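Local coordinates for vascular endothelial growth factor homolog (Orf virus, PDB 2GNN), which acts as a secreted, disulfide-linked homodimeric growth factor of the PDGF/VEGF family that induces endothelial proliferation, at residues Pro24-Val29 and Thr49-Gly54; Met74-Ala79 and Leu90-His95. All coordinates share one frame; numbering follows the deposited sequence.

In the fold
From the N terminus the chain enters strand 23-30, passes through helix 31-34 and the residues that follow it, and returns along strand 47-54; interaction 1 closes this loop. Strand 62-79 comes next and turns back into strand 85-102, a beta hairpin that interaction 2 holds together near Met74 and Leu90. The two contacts follow one another in series, neither nested nor crossed. Their centres lie about 14 Å apart, yet Leu50 and Met51 of Thr49-Gly54 meet Glu94 of Leu90-His95, and the disulfide Cys53-Cys98 joins the first strand pair to this hairpin within one cystine-knot domain. Both contacts also touch the second subunit of the dimer.

Interaction 1 (Pro24-Val29 and Thr49-Gly54); sequences PRPIVV and TLMRCG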
ATOM      1  N   PRO B  24       9.523   0.090   5.868  1.00 50.18           N
ATOM      2  CA  PRO B  24       8.088   0.332   6.069  1.00 49.43           C
ATOM      3  C   PRO B  24       7.492   1.146   4.907  1.00 54.37           C
ATOM      4  O   PRO B  24       8.089   2.120   4.461  1.00 60.23           O
ATOM      5  CB  PRO B  24       8.039   1.138   7.372  1.00 46.96           C
ATOM      6  CG  PRO B  24       9.374   0.921   8.025  1.00 48.03           C
ATOM      7  CD  PRO B  24      10.341   0.754   6.902  1.00 47.62           C
ATOM      8  N   ARG B  25       6.331   0.728   4.427  1.00 54.48           N
ATOM      9  CA  ARG B  25       5.662   1.358   3.315  1.00 56.40           C
ATOM     10  C   ARG B  25       4.184   1.435   3.649  1.00 59.26           C
ATOM     11  O   ARG B  25       3.676   0.527   4.310  1.00 61.60           O
ATOM     12  CB  ARG B  25       5.842   0.514   2.065  1.00 51.51           C
ATOM     13  CG  ARG B  25       7.252   0.493   1.574  1.00 53.85           C
ATOM     14  CD  ARG B  25       7.456  -0.648   0.643  1.00 49.57           C
ATOM     15  NE  ARG B  25       8.843  -0.667   0.229  1.00 55.51           N
ATOM     16  CZ  ARG B  25       9.304  -0.077  -0.864  1.00 59.79           C
ATOM     17  NH1 ARG B  25       8.475   0.562  -1.679  1.00 66.72           N
ATOM     18  NH2 ARG B  25      10.592  -0.138  -1.149  1.00 57.65           N
ATOM     19  N   PRO B  26       3.491   2.508   3.186  1.00 58.38           N
ATOM     20  CA  PRO B  26       2.051   2.606   3.384  1.00 57.62           C
ATOM     21  C   PRO B  26       1.329   1.521   2.598  1.00 59.64           C
ATOM     22  O   PRO B  26       1.722   1.179   1.480  1.00 61.88           O
ATOM     23  CB  PRO B  26       1.708   3.997   2.844  1.00 56.90           C
ATOM     24  CG  PRO B  26       2.811   4.328   1.877  1.00 55.04           C
ATOM     25  CD  PRO B  26       4.034   3.677   2.459  1.00 59.23           C
ATOM     26  N   ILE B  27       0.297   0.963   3.205  1.00 58.88           N
ATOM     27  CA  ILE B  27      -0.511  -0.056   2.569  1.00 59.40           C
ATOM     28  C   ILE B  27      -1.936   0.178   3.060  1.00 59.44           C
ATOM     29  O   ILE B  27      -2.149   0.557   4.218  1.00 63.85           O
ATOM     30  CB  ILE B  27       0.033  -1.508   2.864  1.00 62.15           C
ATOM     31  CG1 ILE B  27      -0.656  -2.547   1.979  1.00 67.04           C
ATOM     32  CG2 ILE B  27      -0.126  -1.895   4.333  1.00 60.56           C
ATOM     33  CD1 ILE B  27       0.239  -3.727   1.599  1.00 79.18           C
ATOM     34  N   VAL B  28      -2.907   0.016   2.168  1.00 59.76           N
ATOM     35  CA  VAL B  28      -4.308   0.206   2.523  1.00 56.73           C
ATOM     36  C   VAL B  28      -4.816  -1.121   3.034  1.00 56.94           C
ATOM     37  O   VAL B  28      -4.682  -2.140   2.358  1.00 57.98           O
ATOM     38  CB  VAL B  28      -5.159   0.687   1.303  1.00 56.60           C
ATOM     39  CG1 VAL B  28      -6.621   0.823   1.677  1.00 53.60           C
ATOM     40  CG2 VAL B  28      -4.628   2.007   0.783  1.00 52.45           C
ATOM     41  N   VAL B  29      -5.392  -1.101   4.231  1.00 57.14           N
ATOM     42  CA  VAL B  29      -5.863  -2.304   4.900  1.00 58.02           C
ATOM     43  C   VAL B  29      -7.321  -2.085   5.318  1.00 56.51           C
ATOM     44  O   VAL B  29      -7.670  -0.992   5.764  1.00 60.45           O
ATOM     45  CB  VAL B  29      -4.979  -2.620   6.173  1.00 57.19           C
ATOM     46  CG1 VAL B  29      -5.444  -3.882   6.854  1.00 65.38           C
ATOM     47  CG2 VAL B  29      -3.502  -2.777   5.807  1.00 55.71           C
ATOM     48  N   THR B  49      -4.765   3.519   5.928  1.00 59.23           N
ATOM     49  CA  THR B  49      -3.381   3.372   5.509  1.00 58.28           C
ATOM     50  C   THR B  49      -2.473   3.139   6.734  1.00 58.97           C
ATOM     51  O   THR B  49      -2.407   3.977   7.651  1.00 57.92           O
ATOM     52  CB  THR B  49      -2.915   4.609   4.725  1.00 56.27           C
ATOM     53  OG1 THR B  49      -3.842   4.866   3.681  1.00 59.38           O
ATOM     54  CG2 THR B  49      -1.561   4.385   4.105  1.00 52.46           C
ATOM     55  N   LEU B  50      -1.774   2.004   6.725  1.00 58.66           N
ATOM     56  CA  LEU B  50      -0.843   1.647   7.792  1.00 59.52           C
ATOM     57  C   LEU B  50       0.557   1.463   7.242  1.00 60.81           C
ATOM     58  O   LEU B  50       0.729   0.965   6.120  1.00 63.33           O
ATOM     59  CB  LEU B  50      -1.291   0.348   8.462  1.00 60.79           C
ATOM     60  CG  LEU B  50      -2.645   0.341   9.162  1.00 56.61           C
ATOM     61  CD1 LEU B  50      -2.938  -1.034   9.707  1.00 58.15           C
ATOM     62  CD2 LEU B  50      -2.628   1.358  10.278  1.00 61.75           C
ATOM     63  N   MET B  51       1.557   1.873   8.021  1.00 59.93           N
ATOM     64  CA  MET B  51       2.945   1.608   7.667  1.00 57.57           C
ATOM     65  C   MET B  51       3.249   0.147   7.970  1.00 59.35           C
ATOM     66  O   MET B  51       3.102  -0.309   9.100  1.00 60.47           O
ATOM     67  CB  MET B  51       3.887   2.531   8.424  1.00 55.78           C
ATOM     68  CG  MET B  51       3.721   3.995   8.080  1.00 58.52           C
ATOM     69  SD  MET B  51       3.873   4.318   6.311  1.00 58.37           S
ATOM     70  CE  MET B  51       5.646   4.220   6.058  1.00 47.40           C
ATOM     71  N   ARG B  52       3.627  -0.598   6.943  1.00 60.07           N
ATOM     72  CA  ARG B  52       3.907  -2.019   7.092  1.00 58.37           C
ATOM     73  C   ARG B  52       5.121  -2.369   6.278  1.00 57.29           C
ATOM     74  O   ARG B  52       5.372  -1.757   5.239  1.00 59.14           O
ATOM     75  CB  ARG B  52       2.741  -2.837   6.574  1.00 60.14           C
ATOM     76  CG  ARG B  52       1.607  -2.946   7.531  1.00 67.56           C
ATOM     77  CD  ARG B  52       1.638  -4.274   8.255  1.00 71.80           C
ATOM     78  NE  ARG B  52       0.509  -4.408   9.163  1.00 78.79           N
ATOM     79  CZ  ARG B  52       0.222  -3.522  10.109  1.00 81.65           C
ATOM     80  NH1 ARG B  52       0.978  -2.435  10.230  1.00 68.53           N
ATOM     81  NH2 ARG B  52      -0.827  -3.702  10.910  1.00 80.26           N
ATOM     82  N   CYS B  53       5.866  -3.364   6.735  1.00 57.07           N
ATOM     83  CA  CYS B  53       7.084  -3.772   6.052  1.00 54.91           C
ATOM     84  C   CYS B  53       6.766  -4.316   4.671  1.00 53.45           C
ATOM     85  O   CYS B  53       5.875  -5.163   4.509  1.00 52.00           O
ATOM     86  CB  CYS B  53       7.858  -4.788   6.887  1.00 54.49           C
ATOM     87  SG  CYS B  53       8.565  -4.047   8.379  1.00 54.44           S
ATOM     88  N   GLY B  54       7.485  -3.793   3.685  1.00 50.16           N
ATOM     89  CA  GLY B  54       7.257  -4.127   2.282  1.00 52.57           C
ATOM     90  C   GLY B  54       8.504  -3.876   1.459  1.00 54.55           C
ATOM     91  O   GLY B  54       9.406  -3.148   1.884  1.00 52.75           O
TER
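The antiparallel strand pair Pro24-Val29 and Thr49-Gly54 forms the first two-stranded sheet of the cystine-knot domain, and two hydrogen-bonded residue pairs, Arg25 with Arg52 and Ile27 with Leu50, hold it together. Arg25 N donates to Arg52 O at 2.8 Å, and Arg52 N returns a bond to Arg25 O. The Leu50 N to Ile27 O bond is 2.9 Å long. Prolines at 24 and 26 have no N-H to give and fall at non-hydrogen-bonded positions, where Pro24 CA and Pro26 CA make C-H...O contacts with Arg52 O and Leu50 O. Met51 lies alongside Pro26 on the same face. Bends at chi2 (-55°) and chi3 (-76°) turn its chain along the prolines, with SD 3.9 Å from Pro26 CD and the methyl CE 4.1 Å from Pro24 CB. Next to it, Thr49 CG2 touches Pro26 CB at 3.5 Å. On the other face Ile27 CG2 packs against Arg52 CB at 3.8 Å, the two side chains crossing at about a right angle. The extended Arg25 chain carries NE to Gly54 O, which meets the guanidinium at its edge in a weak bond of 3.0 Å; its terminal nitrogens bond to Gly19 O and Glu21 O. Thr49 OG1 bonds to Gly19 O and Arg25 NH1, both of the second subunit, and Pro26 packs on its counterpart there, so the prolines' face contributes to the dimer interface. Cys53, which faces Pro24 in a non-hydrogen-bonded pair, forms a disulfide with Cys98, one of the disulfides characteristic of the cystine-knot fold of PDGF/VEGF growth factors.

Interaction 2 (Met74-Ala79 and Leu90-His95); sequences MELLGA and LSFVEH
Met74 and Phe92 come together because each has CG anti to its carbonyl carbon (chi1 -64° and -58°), and the methionine chain then runs on extended, with chi2 at 179°, past one side of the ring. Its CB comes within 3.7 Å of Phe92 CE1, and CG and SD follow near the CD1-CE1 bond. The sulfur SD lies 4.4 Å from the Phe92 ring centroid, an oblique Met-aromatic contact in which the two side chains cross at about a right angle. Beyond the sulfur, the methyl CE meets Glu94 OE2 tip to tip at 3.4 Å. The other carboxylate oxygen, Glu94 OE1, is engaged by Met51 N, so the same side chain that touches the methionine also reaches strand 47-54. Two backbone bonds close the Met74-Leu90 pair: Met74 N donates to Leu90 O at 2.8 Å, and Leu90 N donates to Met74 O at 3.0 Å. This is one antiparallel bridge within the long beta hairpin of strands 62-79 and 85-102 in the cystine-knot growth factor fold. Past the bridge, Leu76 CD1 sits at the edge of the Phe92 ring, near its plane and 4.2 Å from CZ. The same methyl meets Leu90 CD1 at 3.8 Å, those two leucine side chains also crossing at about a right angle. Leu50 touches Met74, Phe92 and Glu94, covering this buried cluster from strand 47-54, while His35 stacks edge-to-face with the Phe92 ring. Met74 also pairs in a parallel ladder with a strand of the second subunit, whose Lys11 and Val16 pack on Met74 and Leu76, respectively.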
ATOM      1  N   MET B  74      -6.108   5.615  16.089  1.00 64.84           N
ATOM      2  CA  MET B  74      -6.827   6.394  15.082  1.00 66.26           C
ATOM      3  C   MET B  74      -8.296   6.565  15.430  1.00 64.44           C
ATOM      4  O   MET B  74      -8.959   5.607  15.831  1.00 67.00           O
ATOM      5  CB  MET B  74      -6.712   5.729  13.714  1.00 66.93           C
ATOM      6  CG  MET B  74      -5.298   5.674  13.173  1.00 67.31           C
ATOM      7  SD  MET B  74      -5.263   4.863  11.576  1.00 74.47           S
ATOM      8  CE  MET B  74      -3.508   4.590  11.438  1.00 66.85           C
ATOM      9  N   GLU B  75      -8.818   7.777  15.268  1.00 63.79           N
ATOM     10  CA  GLU B  75     -10.257   7.981  15.405  1.00 65.63           C
ATOM     11  C   GLU B  75     -11.021   7.685  14.107  1.00 64.84           C
ATOM     12  O   GLU B  75     -10.746   8.279  13.070  1.00 68.11           O
ATOM     13  CB  GLU B  75     -10.590   9.367  15.956  1.00 65.66           C
ATOM     14  CG  GLU B  75     -11.979   9.385  16.578  1.00 75.97           C
ATOM     15  CD  GLU B  75     -12.233  10.550  17.507  1.00 86.05           C
ATOM     16  OE1 GLU B  75     -11.879  11.702  17.150  1.00 90.85           O
ATOM     17  OE2 GLU B  75     -12.816  10.304  18.591  1.00 87.75           O
ATOM     18  N   LEU B  76     -11.955   6.741  14.189  1.00 63.40           N
ATOM     19  CA  LEU B  76     -12.771   6.270  13.073  1.00 65.06           C
ATOM     20  C   LEU B  76     -14.216   6.488  13.455  1.00 64.97           C
ATOM     21  O   LEU B  76     -14.518   6.666  14.620  1.00 64.38           O
ATOM     22  CB  LEU B  76     -12.634   4.760  12.912  1.00 66.37           C
ATOM     23  CG  LEU B  76     -11.393   4.091  12.360  1.00 71.13           C
ATOM     24  CD1 LEU B  76     -11.586   2.656  12.625  1.00 84.06           C
ATOM     25  CD2 LEU B  76     -11.296   4.298  10.880  1.00 80.54           C
ATOM     26  N   LEU B  77     -15.115   6.421  12.479  1.00 65.24           N
ATOM     27  CA  LEU B  77     -16.537   6.369  12.776  1.00 62.89           C
ATOM     28  C   LEU B  77     -16.941   4.920  12.777  1.00 61.89           C
ATOM     29  O   LEU B  77     -16.759   4.220  11.777  1.00 62.55           O
ATOM     30  CB  LEU B  77     -17.369   7.173  11.754  1.00 62.59           C
ATOM     31  CG  LEU B  77     -18.894   7.069  11.914  1.00 55.86           C
ATOM     32  CD1 LEU B  77     -19.388   7.885  13.112  1.00 56.20           C
ATOM     33  CD2 LEU B  77     -19.568   7.527  10.642  1.00 56.69           C
ATOM     34  N   GLY B  78     -17.469   4.462  13.910  1.00 62.86           N
ATOM     35  CA  GLY B  78     -17.885   3.078  14.048  1.00 62.09           C
ATOM     36  C   GLY B  78     -19.156   3.016  14.854  1.00 65.06           C
ATOM     37  O   GLY B  78     -20.054   3.828  14.658  1.00 66.16           O
ATOM     38  N   ALA B  79     -19.227   2.051  15.771  1.00 65.23           N
ATOM     39  CA  ALA B  79     -20.420   1.818  16.558  1.00 61.14           C
ATOM     40  C   ALA B  79     -20.218   2.271  17.990  1.00 64.21           C
ATOM     41  O   ALA B  79     -19.125   2.167  18.547  1.00 69.31           O
ATOM     42  CB  ALA B  79     -20.796   0.364  16.506  1.00 57.45           C
ATOM     43  N   LEU B  90      -9.354   3.536  18.014  1.00 62.27           N
ATOM     44  CA  LEU B  90      -8.843   2.171  17.953  1.00 60.78           C
ATOM     45  C   LEU B  90      -7.331   2.160  17.747  1.00 60.92           C
ATOM     46  O   LEU B  90      -6.763   3.135  17.280  1.00 62.77           O
ATOM     47  CB  LEU B  90      -9.550   1.389  16.856  1.00 62.50           C
ATOM     48  CG  LEU B  90     -11.057   1.183  17.031  1.00 67.74           C
ATOM     49  CD1 LEU B  90     -11.667   0.557  15.786  1.00 64.24           C
ATOM     50  CD2 LEU B  90     -11.385   0.352  18.287  1.00 71.15           C
ATOM     51  N   SER B  91      -6.682   1.060  18.119  1.00 60.13           N
ATOM     52  CA  SER B  91      -5.224   0.954  18.096  1.00 57.34           C
ATOM     53  C   SER B  91      -4.806   0.086  16.928  1.00 57.93           C
ATOM     54  O   SER B  91      -5.470  -0.909  16.625  1.00 57.58           O
ATOM     55  CB  SER B  91      -4.731   0.344  19.409  1.00 58.53           C
ATOM     56  OG  SER B  91      -3.312   0.288  19.485  1.00 55.14           O
ATOM     57  N   PHE B  92      -3.722   0.476  16.262  1.00 56.89           N
ATOM     58  CA  PHE B  92      -3.220  -0.244  15.088  1.00 57.75           C
ATOM     59  C   PHE B  92      -1.718  -0.437  15.202  1.00 59.00           C
ATOM     60  O   PHE B  92      -1.008   0.400  15.757  1.00 56.62           O
ATOM     61  CB  PHE B  92      -3.536   0.525  13.790  1.00 60.72           C
ATOM     62  CG  PHE B  92      -5.002   0.781  13.580  1.00 54.87           C
ATOM     63  CD1 PHE B  92      -5.631   1.860  14.203  1.00 58.37           C
ATOM     64  CD2 PHE B  92      -5.754  -0.063  12.791  1.00 53.69           C
ATOM     65  CE1 PHE B  92      -6.992   2.077  14.039  1.00 55.40           C
ATOM     66  CE2 PHE B  92      -7.119   0.152  12.621  1.00 52.54           C
ATOM     67  CZ  PHE B  92      -7.730   1.237  13.243  1.00 51.05           C
ATOM     68  N   VAL B  93      -1.235  -1.550  14.674  1.00 60.35           N
ATOM     69  CA  VAL B  93       0.189  -1.822  14.675  1.00 62.47           C
ATOM     70  C   VAL B  93       0.812  -1.245  13.399  1.00 63.83           C
ATOM     71  O   VAL B  93       0.357  -1.560  12.303  1.00 62.55           O
ATOM     72  CB  VAL B  93       0.458  -3.346  14.795  1.00 63.11           C
ATOM     73  CG1 VAL B  93       1.948  -3.637  14.789  1.00 62.04           C
ATOM     74  CG2 VAL B  93      -0.182  -3.899  16.076  1.00 64.47           C
ATOM     75  N   GLU B  94       1.825  -0.390  13.551  1.00 63.15           N
ATOM     76  CA  GLU B  94       2.624   0.110  12.419  1.00 64.99           C
ATOM     77  C   GLU B  94       4.034  -0.443  12.539  1.00 63.92           C
ATOM     78  O   GLU B  94       4.536  -0.608  13.644  1.00 64.92           O
ATOM     79  CB  GLU B  94       2.745   1.635  12.448  1.00 65.52           C
ATOM     80  CG  GLU B  94       1.465   2.397  12.676  1.00 74.79           C
ATOM     81  CD  GLU B  94       0.830   2.905  11.401  1.00 72.92           C
ATOM     82  OE1 GLU B  94       1.514   3.033  10.369  1.00 72.26           O
ATOM     83  OE2 GLU B  94      -0.371   3.199  11.438  1.00 82.96           O
ATOM     84  N   HIS B  95       4.689  -0.690  11.414  1.00 61.63           N
ATOM     85  CA  HIS B  95       6.073  -1.113  11.434  1.00 59.25           C
ATOM     86  C   HIS B  95       6.997   0.090  11.290  1.00 62.22           C
ATOM     87  O   HIS B  95       6.801   0.931  10.404  1.00 63.12           O
ATOM     88  CB  HIS B  95       6.337  -2.137  10.335  1.00 57.17           C
ATOM     89  CG  HIS B  95       5.497  -3.368  10.449  1.00 54.95           C
ATOM     90  ND1 HIS B  95       5.251  -4.206   9.380  1.00 52.15           N
ATOM     91  CD2 HIS B  95       4.827  -3.895  11.500  1.00 52.33           C
ATOM     92  CE1 HIS B  95       4.473  -5.198   9.770  1.00 51.18           C
ATOM     93  NE2 HIS B  95       4.209  -5.038  11.055  1.00 54.02           N
TER